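KLLA0C04147p (Kluyveromyces lactis, PDB 5H2D) binds ergosterol through its OSBP-related domain, the part present here, and probably transfers sterols between membranes. Local coordinates at residues F178-L183 against N208-I213; G224-V229 against I239-R244. One frame throughout, in Å; residues are numbered along the deposited sequence.

How the contacts relate
Contact 1 and contact 2 illustrate how a curved antiparallel wall can serve a ligand directly at one place and pair its strands away from the ligand at another. Their centres lie about 15 Å apart, and the strands 207-211 and 219-230, consecutive in the chain, are neighbours in the wall and join the two. Contact 1 supplies F178, F180, H182, N208 and V210 to the ergosterol pocket. Contact 2 stands back from it: the side chain of F241 is about 9 Å from the bound ergosterol. The two also meet at one end, where R244 NH2 packs 3.7 Å from V211 CG2, and a sulfate, probably from the crystallisation liquor, is bound by G212 of contact 1 and R244 of contact 2.

Contact 1: F178-L183 against N208-I213; sequences FDFKHL and NQVVGI. With ERG (ergosterol), chain B; SO4 (sulfate ion), chain C.
F178 opens the pairing with V210: F178 N donates a backbone hydrogen bond to V210 O, and V210 N returns one to F178 O. Their CB atoms pack 4.0 Å apart. The F178 ring leads off from the partner strand toward the sterol tail, its CE2 lying 3.6 Å from ergosterol C28. On the other face of the strand pair, D179 sits opposite Q209 in a non-hydrogen-bonded pair; with CG anti to the backbone N (chi1 -165°), its carboxylate receives K181 NZ at OD2 in a 2.5 Å salt bridge, while OD1 is hydrogen-bonded to Y223. F180 returns to the sterol side. It is bonded through its backbone to N208 in both directions, and one ring face lies over ergosterol C17, with CZ 3.4 Å from C22; the ring edge meets N208 O. H182 then aims NE2 at N208 OD1, a nearly straight 2.6 Å bond (168° at the hydrogen) in the imidazole plane and slightly tilted from the amide plane, the two groups being turned 81° apart. This bond, together with that from N208 ND2 to N222, gives both polar ends of the buried amide a partner and fixes its rotation beside the sterol, where H182 CE1 approaches C5 at 3.5 Å. F178, F180 and V210 thus meet the sterol's tail and nearby ring carbons, while the H182-N208 pair lies beside its ring system; the sterol is also hydrogen-bonded to K205. Strand 161-173 flanks segment 178-183, strand 219-230 flanks segment 208-213, and helix 45-49 packs against F178, V210 and I213.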
loop_
_atom_site.group_PDB
_atom_site.type_symbol
_atom_site.label_atom_id
_atom_site.label_comp_id
_atom_site.label_asym_id
_atom_site.label_seq_id
_atom_site.Cartn_x
_atom_site.Cartn_y
_atom_site.Cartn_z
ATOM N N PHE A 178 -3.406 5.823 19.329
ATOM C CA PHE A 178 -3.219 6.586 18.100
ATOM C C PHE A 178 -3.970 5.847 17.001
ATOM O O PHE A 178 -3.642 4.697 16.696
ATOM C CB PHE A 178 -1.734 6.721 17.764
ATOM C CG PHE A 178 -1.353 8.044 17.130
ATOM C CD1 PHE A 178 -2.179 8.665 16.198
ATOM C CD2 PHE A 178 -0.156 8.649 17.455
ATOM C CE1 PHE A 178 -1.795 9.866 15.614
ATOM C CE2 PHE A 178 0.233 9.837 16.877
ATOM C CZ PHE A 178 -0.596 10.458 15.959
ATOM N N ASP A 179 -4.996 6.487 16.444
ATOM C CA ASP A 179 -5.932 5.851 15.529
ATOM C C ASP A 179 -5.709 6.352 14.110
ATOM O O ASP A 179 -5.449 7.540 13.900
ATOM C CB ASP A 179 -7.384 6.142 15.936
ATOM C CG ASP A 179 -8.386 5.227 15.248
ATOM O OD1 ASP A 179 -8.195 3.997 15.278
ATOM O OD2 ASP A 179 -9.367 5.741 14.662
ATOM N N PHE A 180 -5.839 5.444 13.140
ATOM C CA PHE A 180 -5.632 5.743 11.724
ATOM C C PHE A 180 -6.782 5.170 10.916
ATOM O O PHE A 180 -7.036 3.960 10.957
ATOM C CB PHE A 180 -4.291 5.173 11.240
ATOM C CG PHE A 180 -3.138 5.709 12.011
ATOM C CD1 PHE A 180 -2.748 5.120 13.211
ATOM C CD2 PHE A 180 -2.489 6.853 11.584
ATOM C CE1 PHE A 180 -1.702 5.670 13.953
ATOM C CE2 PHE A 180 -1.452 7.399 12.309
ATOM C CZ PHE A 180 -1.055 6.812 13.495
ATOM N N LYS A 181 -7.472 6.035 10.186
ATOM C CA LYS A 181 -8.548 5.611 9.302
ATOM C C LYS A 181 -8.151 5.897 7.862
ATOM O O LYS A 181 -7.512 6.918 7.576
ATOM C CB LYS A 181 -9.869 6.311 9.657
ATOM C CG LYS A 181 -10.338 5.977 11.070
ATOM C CD LYS A 181 -11.752 6.461 11.343
ATOM C CE LYS A 181 -12.423 5.624 12.432
ATOM N NZ LYS A 181 -11.711 5.680 13.742
ATOM N N HIS A 182 -8.513 4.982 6.974
ATOM C CA HIS A 182 -8.145 5.032 5.559
ATOM C C HIS A 182 -9.419 5.292 4.770
ATOM O O HIS A 182 -10.249 4.393 4.593
ATOM C CB HIS A 182 -7.454 3.729 5.165
ATOM C CG HIS A 182 -6.208 3.493 5.955
ATOM N ND1 HIS A 182 -4.948 3.658 5.425
ATOM C CD2 HIS A 182 -6.030 3.191 7.265
ATOM C CE1 HIS A 182 -4.045 3.446 6.370
ATOM N NE2 HIS A 182 -4.677 3.168 7.497
ATOM N N LEU A 183 -9.574 6.531 4.312
ATOM C CA LEU A 183 -10.857 7.001 3.809
ATOM C C LEU A 183 -11.065 6.755 2.319
ATOM O O LEU A 183 -12.200 6.870 1.841
ATOM C CB LEU A 183 -11.004 8.497 4.108
ATOM C CG LEU A 183 -10.882 8.888 5.587
ATOM C CD1 LEU A 183 -11.128 10.381 5.796
ATOM C CD2 LEU A 183 -11.833 8.062 6.439
ATOM N N ASN A 208 -6.074 1.198 11.519
ATOM C CA ASN A 208 -4.944 0.788 12.340
ATOM C C ASN A 208 -4.910 1.644 13.594
ATOM O O ASN A 208 -5.450 2.748 13.632
ATOM C CB ASN A 208 -3.586 0.916 11.610
ATOM C CG ASN A 208 -3.740 1.206 10.141
ATOM O OD1 ASN A 208 -3.670 2.362 9.726
ATOM N ND2 ASN A 208 -3.948 0.153 9.340
ATOM N N GLN A 209 -4.260 1.131 14.631
ATOM C CA GLN A 209 -4.057 1.948 15.812
ATOM C C GLN A 209 -2.763 1.532 16.480
ATOM O O GLN A 209 -2.317 0.389 16.352
ATOM C CB GLN A 209 -5.230 1.830 16.794
ATOM C CG GLN A 209 -5.455 0.412 17.274
ATOM C CD GLN A 209 -6.616 0.283 18.247
ATOM O OE1 GLN A 209 -7.124 1.274 18.766
ATOM N NE2 GLN A 209 -7.039 -0.952 18.492
ATOM N N VAL A 210 -2.159 2.474 17.193
ATOM C CA VAL A 210 -1.052 2.162 18.090
ATOM C C VAL A 210 -1.635 2.100 19.491
ATOM O O VAL A 210 -2.219 3.080 19.962
ATOM C CB VAL A 210 0.077 3.200 17.997
ATOM C CG1 VAL A 210 1.163 2.877 19.004
ATOM C CG2 VAL A 210 0.672 3.218 16.581
ATOM N N VAL A 211 -1.534 0.930 20.123
ATOM C CA VAL A 211 -1.977 0.740 21.502
ATOM C C VAL A 211 -0.782 0.328 22.355
ATOM O O VAL A 211 0.346 0.240 21.865
ATOM C CB VAL A 211 -3.116 -0.295 21.592
ATOM C CG1 VAL A 211 -4.350 0.207 20.859
ATOM C CG2 VAL A 211 -2.683 -1.631 21.028
ATOM N N GLY A 212 -1.015 0.085 23.647
ATOM C CA GLY A 212 0.091 -0.205 24.539
ATOM C C GLY A 212 0.950 0.988 24.892
ATOM O O GLY A 212 2.041 0.809 25.436
ATOM N N ILE A 213 0.497 2.202 24.581
ATOM C CA ILE A 213 1.325 3.388 24.777
ATOM C C ILE A 213 1.479 3.686 26.264
ATOM O O ILE A 213 2.589 3.922 26.760
ATOM C CB ILE A 213 0.718 4.578 24.010
ATOM C CG1 ILE A 213 0.572 4.213 22.524
ATOM C CG2 ILE A 213 1.554 5.837 24.203
ATOM C CD1 ILE A 213 -0.113 5.287 21.682
HETATM C C1 ERG B . -1.340 0.595 6.602
HETATM C C2 ERG B . -1.432 -0.063 5.227
HETATM C C3 ERG B . -1.945 0.976 4.264
HETATM C C4 ERG B . -0.993 2.172 4.216
HETATM C C5 ERG B . -0.708 2.700 5.520
HETATM C C6 ERG B . -0.466 4.060 5.654
HETATM C C7 ERG B . -0.112 4.653 6.877
HETATM C C8 ERG B . 0.026 3.879 8.033
HETATM C C9 ERG B . -0.424 2.527 7.988
HETATM C C10 ERG B . -0.426 1.828 6.603
HETATM C C11 ERG B . 0.190 1.599 9.122
HETATM C C12 ERG B . 0.339 2.313 10.469
HETATM C C13 ERG B . 1.143 3.609 10.239
HETATM C C14 ERG B . 0.249 4.483 9.330
HETATM C C15 ERG B . 0.969 5.815 9.373
HETATM C C16 ERG B . 1.475 5.926 10.840
HETATM C C17 ERG B . 1.196 4.531 11.462
HETATM C C18 ERG B . 2.555 3.349 9.667
HETATM C C19 ERG B . 1.037 1.386 6.319
HETATM C C20 ERG B . 2.250 4.243 12.556
HETATM C C21 ERG B . 2.135 2.863 13.192
HETATM C C22 ERG B . 2.036 5.302 13.630
HETATM C C23 ERG B . 3.080 6.343 13.887
HETATM C C24 ERG B . 2.828 7.416 14.946
HETATM C C25 ERG B . 4.125 7.629 15.738
HETATM C C26 ERG B . 4.488 6.312 16.433
HETATM C C27 ERG B . 3.977 8.704 16.828
HETATM C C28 ERG B . 2.416 8.672 14.204
HETATM O O1 ERG B . -2.104 0.396 2.920
HETATM S S SO4 C . -2.789 0.946 26.851
HETATM O O1 SO4 C . -1.349 1.072 27.026
HETATM O O2 SO4 C . -3.079 -0.061 25.818
HETATM O O3 SO4 C . -3.391 0.542 28.124
HETATM O O4 SO4 C . -3.345 2.247 26.487
#

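Contact 2: G224-V229 against I239-R244; sequences GDVKIV and IHFKAR. With SO4 (sulfate ion), chain C.
D225 and H240 form a non-hydrogen-bonded pair, their carboxylate and imidazole planes 83° apart. H240 ND1 donates to D225 OD1 over 2.9 Å, reaching the oxygen from above the carboxylate plane, 45° out of it. The same OD1 accepts a hydrogen bond from a water that also donates to F241 O, and H240 NE2 is hydrogen-bonded to E257 on the next strand, so the imidazole is held at both nitrogens and its ring is fixed between two carboxylates, an environment that could favour its protonated form. An alanine in place of H240 would probably leave D225 and E257 without this shared partner and break the polar link across three strands. The opposite face is apolar. V226 and I239 stand side by side, CB to CB 4.0 Å, framed by two backbone hydrogen bonds, and V226 CG2 reaches F241 CE1 at 4.1 Å as the two side chains pass at a slant. Farther along, I228 and I239 meet through their CD1 atoms at 3.8 Å. F241 turns its ring edge to G224 O, the acceptor of its own backbone N-H. G224 has phi 115°, where a side chain would jam against the preceding carbonyl oxygen, and the chain turns a corner there. T106 and V107 of helix 95-108 pack on I239 and F241. The whole is an antiparallel beta hairpin of strands 219-230 and 236-241, with one polar and one apolar face, within the curved beta wall of the OSBP-related domain.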
loop_
_atom_site.group_PDB
_atom_site.type_symbol
_atom_site.label_atom_id
_atom_site.label_comp_id
_atom_site.label_asym_id
_atom_site.label_seq_id
_atom_site.Cartn_x
_atom_site.Cartn_y
_atom_site.Cartn_z
ATOM N N GLY A 224 -11.198 -3.730 12.363
ATOM C CA GLY A 224 -12.371 -3.255 11.661
ATOM C C GLY A 224 -12.851 -4.236 10.608
ATOM O O GLY A 224 -12.237 -5.263 10.331
ATOM N N ASP A 225 -13.997 -3.896 10.036
ATOM C CA ASP A 225 -14.612 -4.716 9.010
ATOM C C ASP A 225 -14.308 -4.156 7.626
ATOM O O ASP A 225 -14.254 -2.939 7.432
ATOM C CB ASP A 225 -16.124 -4.809 9.215
ATOM C CG ASP A 225 -16.490 -5.512 10.508
ATOM O OD1 ASP A 225 -15.955 -6.611 10.764
ATOM O OD2 ASP A 225 -17.310 -4.963 11.273
ATOM N N VAL A 226 -14.114 -5.061 6.673
ATOM C CA VAL A 226 -13.855 -4.725 5.282
ATOM C C VAL A 226 -14.859 -5.483 4.427
ATOM O O VAL A 226 -15.124 -6.662 4.677
ATOM C CB VAL A 226 -12.414 -5.098 4.872
ATOM C CG1 VAL A 226 -12.233 -4.936 3.363
ATOM C CG2 VAL A 226 -11.410 -4.257 5.656
ATOM N N LYS A 227 -15.416 -4.813 3.422
ATOM C CA LYS A 227 -16.315 -5.460 2.476
ATOM C C LYS A 227 -15.782 -5.267 1.066
ATOM O O LYS A 227 -15.519 -4.137 0.647
ATOM C CB LYS A 227 -17.742 -4.910 2.585
ATOM C CG LYS A 227 -18.704 -5.537 1.595
ATOM C CD LYS A 227 -20.147 -5.140 1.869
ATOM C CE LYS A 227 -21.073 -5.721 0.807
ATOM N NZ LYS A 227 -22.515 -5.430 1.106
ATOM N N ILE A 228 -15.604 -6.373 0.349
ATOM C CA ILE A 228 -15.160 -6.353 -1.038
ATOM C C ILE A 228 -16.333 -6.786 -1.902
ATOM O O ILE A 228 -16.965 -7.815 -1.628
ATOM C CB ILE A 228 -13.957 -7.283 -1.256
ATOM C CG1 ILE A 228 -12.846 -6.961 -0.255
ATOM C CG2 ILE A 228 -13.481 -7.206 -2.697
ATOM C CD1 ILE A 228 -11.753 -7.980 -0.296
ATOM N N VAL A 229 -16.615 -6.018 -2.947
ATOM C CA VAL A 229 -17.707 -6.351 -3.855
ATOM C C VAL A 229 -17.161 -6.499 -5.266
ATOM O O VAL A 229 -16.333 -5.698 -5.719
ATOM C CB VAL A 229 -18.838 -5.302 -3.795
ATOM C CG1 VAL A 229 -19.450 -5.286 -2.405
ATOM C CG2 VAL A 229 -18.334 -3.928 -4.141
ATOM N N ILE A 239 -14.777 -9.246 5.642
ATOM C CA ILE A 239 -13.542 -9.508 6.371
ATOM C C ILE A 239 -13.597 -8.824 7.726
ATOM O O ILE A 239 -14.000 -7.661 7.831
ATOM C CB ILE A 239 -12.305 -9.017 5.597
ATOM C CG1 ILE A 239 -12.371 -9.511 4.149
ATOM C CG2 ILE A 239 -11.021 -9.440 6.338
ATOM C CD1 ILE A 239 -11.157 -9.112 3.317
ATOM N N HIS A 240 -13.143 -9.525 8.759
ATOM C CA HIS A 240 -13.199 -8.997 10.118
ATOM C C HIS A 240 -11.804 -9.046 10.725
ATOM O O HIS A 240 -11.300 -10.129 11.032
ATOM C CB HIS A 240 -14.206 -9.787 10.958
ATOM C CG HIS A 240 -15.424 -10.193 10.187
ATOM N ND1 HIS A 240 -16.521 -9.370 10.040
ATOM C CD2 HIS A 240 -15.700 -11.316 9.480
ATOM C CE1 HIS A 240 -17.429 -9.977 9.296
ATOM N NE2 HIS A 240 -16.954 -11.156 8.938
ATOM N N PHE A 241 -11.172 -7.871 10.857
ATOM C CA PHE A 241 -9.940 -7.713 11.626
ATOM C C PHE A 241 -10.326 -7.454 13.073
ATOM O O PHE A 241 -10.914 -6.412 13.388
ATOM C CB PHE A 241 -9.096 -6.549 11.107
ATOM C CG PHE A 241 -8.465 -6.785 9.761
ATOM C CD1 PHE A 241 -9.182 -6.567 8.595
ATOM C CD2 PHE A 241 -7.131 -7.149 9.668
ATOM C CE1 PHE A 241 -8.601 -6.762 7.348
ATOM C CE2 PHE A 241 -6.530 -7.338 8.428
ATOM C CZ PHE A 241 -7.268 -7.140 7.264
ATOM N N LYS A 242 -9.984 -8.384 13.955
ATOM C CA LYS A 242 -10.342 -8.231 15.355
ATOM C C LYS A 242 -9.465 -7.171 16.012
ATOM O O LYS A 242 -8.252 -7.119 15.788
ATOM C CB LYS A 242 -10.212 -9.575 16.072
ATOM C CG LYS A 242 -10.381 -9.515 17.584
ATOM C CD LYS A 242 -11.320 -10.600 18.087
ATOM C CE LYS A 242 -12.713 -10.034 18.341
ATOM N NZ LYS A 242 -13.648 -11.033 18.932
ATOM N N ALA A 243 -10.093 -6.300 16.798
ATOM C CA ALA A 243 -9.369 -5.271 17.533
ATOM C C ALA A 243 -8.765 -5.851 18.805
ATOM O O ALA A 243 -9.298 -6.794 19.396
ATOM C CB ALA A 243 -10.295 -4.106 17.882
ATOM N N ARG A 244 -7.639 -5.279 19.231
ATOM C CA ARG A 244 -7.005 -5.748 20.455
ATOM C C ARG A 244 -7.915 -5.480 21.646
ATOM O O ARG A 244 -8.475 -4.389 21.789
ATOM C CB ARG A 244 -5.650 -5.069 20.670
ATOM C CG ARG A 244 -4.782 -5.775 21.708
ATOM C CD ARG A 244 -3.980 -4.794 22.543
ATOM N NE ARG A 244 -4.829 -3.779 23.163
ATOM C CZ ARG A 244 -4.400 -2.892 24.056
ATOM N NH1 ARG A 244 -5.238 -1.998 24.564
ATOM N NH2 ARG A 244 -3.131 -2.898 24.445
HETATM S S SO4 C . -2.789 0.946 26.851
HETATM O O1 SO4 C . -1.349 1.072 27.026
HETATM O O2 SO4 C . -3.079 -0.061 25.818
HETATM O O3 SO4 C . -3.391 0.542 28.124
HETATM O O4 SO4 C . -3.345 2.247 26.487
HETATM O O HOH W 1 -14.104 -6.923 13.160
#